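Local coordinates for lipoprotein (Mycoplasma mycoides subsp. capri, PDB 7ADK), which acts at the mycoplasma surface with its partner to promote dissociation of antibody from antigen, and is probably a PA-clan peptidase that cleaves the bound immunoglobulin, at residues Thr212-Lys218 / Tyr796-Phe800; Trp665-Glu669 / Phe751-Ala755. The contacts are given in a common frame with arbitrary orientation. Numbering follows the deposited sequence.

Contact 1 (Thr212-Lys218 / Tyr796-Phe800); sequences TKQENIK and YKNLF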
# COMPACT_ATOMS: atom_id res chain seq x y z
N THR B 212 8.97 -51.96 -1.12
CA THR B 212 10.29 -51.37 -1.44
C THR B 212 10.42 -49.93 -0.94
O THR B 212 11.52 -49.43 -0.74
CB THR B 212 10.57 -51.47 -2.95
OG1 THR B 212 10.54 -52.82 -3.34
CG2 THR B 212 11.93 -50.93 -3.37
N LYS B 213 9.30 -49.27 -0.61
CA LYS B 213 9.28 -48.01 0.15
C LYS B 213 9.76 -48.16 1.62
O LYS B 213 9.84 -47.16 2.33
CB LYS B 213 7.90 -47.35 0.03
CG LYS B 213 6.97 -47.78 1.17
CD LYS B 213 5.50 -47.47 0.91
CE LYS B 213 4.64 -47.68 2.17
NZ LYS B 213 4.74 -49.04 2.74
N GLN B 214 10.05 -49.36 2.13
CA GLN B 214 10.63 -49.46 3.48
C GLN B 214 12.04 -48.84 3.57
O GLN B 214 12.47 -48.44 4.64
CB GLN B 214 10.62 -50.91 3.99
CG GLN B 214 9.21 -51.38 4.40
CD GLN B 214 9.22 -52.67 5.22
OE1 GLN B 214 10.07 -52.91 6.07
NE2 GLN B 214 8.28 -53.55 5.03
N GLU B 215 12.74 -48.70 2.44
CA GLU B 215 14.00 -47.95 2.36
C GLU B 215 13.79 -46.43 2.33
O GLU B 215 14.59 -45.68 2.90
CB GLU B 215 14.78 -48.43 1.12
CG GLU B 215 15.67 -49.65 1.35
CD GLU B 215 15.05 -50.80 2.14
OE1 GLU B 215 15.58 -51.14 3.21
OE2 GLU B 215 14.06 -51.41 1.67
N ASN B 216 12.73 -45.95 1.69
CA ASN B 216 12.34 -44.53 1.59
C ASN B 216 10.83 -44.46 1.39
O ASN B 216 10.29 -45.13 0.52
CB ASN B 216 13.08 -43.87 0.41
CG ASN B 216 12.84 -44.60 -0.91
OD1 ASN B 216 13.39 -45.65 -1.17
ND2 ASN B 216 12.02 -44.07 -1.78
N ILE B 217 10.12 -43.58 2.11
CA ILE B 217 8.72 -43.84 2.48
C ILE B 217 7.79 -42.89 1.72
O ILE B 217 8.13 -41.73 1.52
CB ILE B 217 8.56 -43.68 4.02
CG1 ILE B 217 9.26 -44.82 4.80
CG2 ILE B 217 7.12 -43.49 4.51
CD1 ILE B 217 8.46 -46.12 4.99
N LYS B 218 6.64 -43.43 1.26
CA LYS B 218 5.52 -42.86 0.48
C LYS B 218 4.28 -43.74 0.72
O LYS B 218 4.33 -44.59 1.61
CB LYS B 218 5.89 -42.82 -1.02
CG LYS B 218 7.10 -41.93 -1.26
CD LYS B 218 7.40 -41.51 -2.69
CE LYS B 218 8.49 -40.45 -2.58
NZ LYS B 218 8.83 -39.77 -3.83
N TYR B 796 16.76 -44.32 -5.04
CA TYR B 796 15.47 -44.89 -4.69
C TYR B 796 15.43 -46.42 -4.61
O TYR B 796 14.34 -47.00 -4.54
CB TYR B 796 14.43 -44.35 -5.67
CG TYR B 796 14.31 -42.84 -5.71
CD1 TYR B 796 13.68 -42.17 -4.65
CD2 TYR B 796 14.77 -42.11 -6.82
CE1 TYR B 796 13.46 -40.79 -4.72
CE2 TYR B 796 14.57 -40.72 -6.89
CZ TYR B 796 13.88 -40.06 -5.85
OH TYR B 796 13.56 -38.75 -5.93
N LYS B 797 16.57 -47.12 -4.66
CA LYS B 797 16.67 -48.58 -4.47
C LYS B 797 15.75 -49.36 -5.42
O LYS B 797 15.05 -50.29 -5.04
CB LYS B 797 16.50 -48.95 -2.98
CG LYS B 797 17.65 -48.49 -2.08
CD LYS B 797 17.54 -47.04 -1.60
CE LYS B 797 18.74 -46.62 -0.75
NZ LYS B 797 18.66 -45.19 -0.40
N ASN B 798 15.72 -48.93 -6.68
CA ASN B 798 14.88 -49.41 -7.78
C ASN B 798 13.35 -49.23 -7.63
O ASN B 798 12.60 -49.78 -8.44
CB ASN B 798 15.31 -50.82 -8.22
CG ASN B 798 16.76 -50.90 -8.66
OD1 ASN B 798 17.60 -51.45 -7.98
ND2 ASN B 798 17.10 -50.34 -9.78
N LEU B 799 12.85 -48.45 -6.67
CA LEU B 799 11.42 -48.19 -6.49
C LEU B 799 10.78 -47.58 -7.76
O LEU B 799 9.69 -47.96 -8.18
CB LEU B 799 11.27 -47.22 -5.31
CG LEU B 799 9.82 -46.89 -4.91
CD1 LEU B 799 9.18 -48.07 -4.21
CD2 LEU B 799 9.82 -45.71 -3.95
N PHE B 800 11.53 -46.66 -8.37
CA PHE B 800 11.22 -45.96 -9.61
C PHE B 800 11.98 -46.58 -10.81
O PHE B 800 12.34 -45.89 -11.76
CB PHE B 800 11.51 -44.46 -9.41
CG PHE B 800 10.59 -43.74 -8.44
CD1 PHE B 800 11.07 -43.28 -7.20
CD2 PHE B 800 9.23 -43.52 -8.76
CE1 PHE B 800 10.22 -42.63 -6.29
CE2 PHE B 800 8.38 -42.88 -7.85
CZ PHE B 800 8.86 -42.44 -6.61

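Contact 2 (Trp665-Glu669 / Phe751-Ala755); sequences WINSE and FYAPA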
# COMPACT_ATOMS: atom_id res chain seq x y z
N TRP B 665 9.06 -7.68 -1.52
CA TRP B 665 8.61 -8.87 -0.80
C TRP B 665 9.77 -9.63 -0.11
O TRP B 665 10.93 -9.57 -0.50
CB TRP B 665 7.78 -9.78 -1.71
CG TRP B 665 6.58 -10.45 -1.11
CD1 TRP B 665 6.55 -11.66 -0.51
CD2 TRP B 665 5.19 -9.98 -1.06
NE1 TRP B 665 5.28 -11.95 -0.09
CE2 TRP B 665 4.41 -10.93 -0.36
CE3 TRP B 665 4.51 -8.86 -1.56
CZ2 TRP B 665 3.06 -10.75 -0.09
CZ3 TRP B 665 3.14 -8.67 -1.31
CH2 TRP B 665 2.42 -9.59 -0.55
N ILE B 666 9.44 -10.31 0.98
CA ILE B 666 10.33 -10.86 2.00
C ILE B 666 9.87 -12.27 2.36
O ILE B 666 9.11 -12.89 1.63
CB ILE B 666 10.54 -9.79 3.14
CG1 ILE B 666 11.34 -10.20 4.40
CG2 ILE B 666 9.30 -8.99 3.54
CD1 ILE B 666 11.70 -9.04 5.34
N ASN B 667 10.35 -12.80 3.47
CA ASN B 667 10.10 -14.11 4.05
C ASN B 667 10.02 -13.88 5.56
O ASN B 667 11.05 -13.87 6.24
CB ASN B 667 11.30 -14.96 3.64
CG ASN B 667 11.26 -16.36 4.17
OD1 ASN B 667 10.22 -17.00 4.23
ND2 ASN B 667 12.40 -16.93 4.50
N SER B 668 8.87 -13.44 6.05
CA SER B 668 8.66 -13.04 7.45
C SER B 668 7.19 -12.93 7.84
O SER B 668 6.32 -12.77 7.00
CB SER B 668 9.32 -11.69 7.74
OG SER B 668 10.68 -11.90 7.99
N GLU B 669 6.97 -12.93 9.16
CA GLU B 669 5.69 -12.70 9.81
C GLU B 669 4.99 -11.43 9.29
O GLU B 669 5.56 -10.34 9.32
CB GLU B 669 5.88 -12.52 11.33
CG GLU B 669 6.70 -13.57 12.07
CD GLU B 669 6.80 -13.31 13.59
OE1 GLU B 669 6.09 -12.47 14.16
OE2 GLU B 669 7.62 -13.98 14.24
N PHE B 751 6.97 -19.13 4.11
CA PHE B 751 6.06 -17.98 4.06
C PHE B 751 6.23 -17.22 2.74
O PHE B 751 6.63 -16.06 2.75
CB PHE B 751 6.30 -17.06 5.28
CG PHE B 751 5.85 -17.51 6.66
CD1 PHE B 751 4.66 -18.25 6.85
CD2 PHE B 751 6.55 -17.05 7.79
CE1 PHE B 751 4.19 -18.53 8.14
CE2 PHE B 751 6.08 -17.33 9.08
CZ PHE B 751 4.90 -18.05 9.26
N TYR B 752 5.99 -17.83 1.58
CA TYR B 752 6.40 -17.21 0.31
C TYR B 752 5.57 -17.60 -0.91
O TYR B 752 5.96 -18.42 -1.74
CB TYR B 752 7.88 -17.49 0.09
CG TYR B 752 8.64 -16.49 -0.77
CD1 TYR B 752 8.70 -15.13 -0.42
CD2 TYR B 752 9.30 -16.93 -1.92
CE1 TYR B 752 9.39 -14.21 -1.24
CE2 TYR B 752 9.99 -16.02 -2.74
CZ TYR B 752 10.02 -14.66 -2.41
OH TYR B 752 10.64 -13.81 -3.25
N ALA B 753 4.42 -16.95 -1.06
CA ALA B 753 3.63 -16.98 -2.28
C ALA B 753 3.42 -15.56 -2.87
O ALA B 753 2.30 -15.06 -2.93
CB ALA B 753 2.35 -17.76 -1.99
N PRO B 754 4.49 -14.87 -3.31
CA PRO B 754 4.41 -13.57 -3.97
C PRO B 754 3.81 -13.67 -5.38
O PRO B 754 4.49 -13.99 -6.36
CB PRO B 754 5.85 -13.06 -3.98
CG PRO B 754 6.68 -14.33 -4.05
CD PRO B 754 5.88 -15.25 -3.15
N ALA B 755 2.54 -13.35 -5.50
CA ALA B 755 1.80 -13.37 -6.76
C ALA B 755 2.34 -12.38 -7.80
O ALA B 755 2.72 -11.26 -7.46
CB ALA B 755 0.33 -13.10 -6.45

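Contact 1 (Thr212-Lys218 / Tyr796-Phe800)
This is a packing contact between two beta turns in loops at the periphery of the chain. A type I turn, T212-E215, begins at the last residue of helix 208-212. It meets a type I' turn, Y796-L799, in the loop joining the antiparallel paired strands 783-792 and 807-809. The second turn has the usual left-handed backbone angles at K797 and N798 and is closed by L799 N to Y796 O at 3.0 Å. The first is held by a weak bond from E215 N to T212 O. No hydrogen bond crosses the interface; the two turns meet by van der Waals packing, partly against polar groups. L799 is central. Its CD1 lies 3.9 Å from T212 CB and 3.8 Å from K213 N. Its CD2 lies 3.5 Å from N216 ND2. Beside it, T212 CG2 packs 3.6 Å from the carbonyl O of K797. The aliphatic part of K797 covers the exposed margin, with its CD 4.1 Å from E215 CB. Polar ends find partners outside the two segments: T212 OG1 bonds to the R208 carbonyl, and Y796 OH to D714. Helix 220-226 adds F220 against L799 and Q223 against F800. At the inner end, K218 reaches in extended form toward the second loop. Its NZ bonds to S705 OG and lies at the edge of the F800 ring, 3.9 Å from F800 CZ.

Contact 2 (Trp665-Glu669 / Phe751-Ala755)
F751 opens the second segment with its CB pointing toward 665-669. Its ring packs on the backbone there, with CD2 4.2 Å from S668 C. The CA atoms of F751 and N667 are 5.6 Å apart, but no hydrogen bond joins the two segments, which run roughly antiparallel without forming a sheet. Y752 comes next. Its ring edge meets the carbonyl of I666, with CD1 3.1 Å from I666 O. Its CE1 is 3.9 Å from W665 CD1, and the two aromatic rings meet obliquely. The Y752 hydroxyl bonds to the V635 carbonyl. A753 turns its CB away. P754 then lies over one face of W665: CB is 4.0 Å from the centroid of the five-membered ring and nearly on its normal, a CH-pi contact. Just after A755 the chain has a Gly-X-Ser-Gly sequence, as around the nucleophile of PA-clan serine peptidases, so this packing probably borders the catalytic region. In the opposite segment, S668 OG bonds to N667 O at 2.7 Å, and E669 OE1 bonds to N683 of the immunoglobulin-blocking protein chain. The contact is buried between loops. Segment 665-669 lies in the loop that follows helix 651-655 and precedes helix 688-691 in sequence, while 751-755 links strands 737-747 and 761-765 of the mixed sheet, and Y774 of strand 769-778 meets Y752 edge-to-face.

In the fold
The contacts lie at different distances from the centre of the chain. The centre of contact 2 is about 12 Å from it, and that of contact 1 about 30 Å. Their centres are 34 Å apart and their nearest atoms about 22 Å, so they do not touch. In sequence, both segments of contact 2 fall between those of contact 1. The mixed sheet connects them: strand 737-747, which leads to 751-755, pairs with strand 783-792, which leads to 796-800. Contact 2 adjoins the probable nucleophile region and reaches the partner chain through E669. Contact 1 touches no other protein chain and ties an early helical region to a later loop.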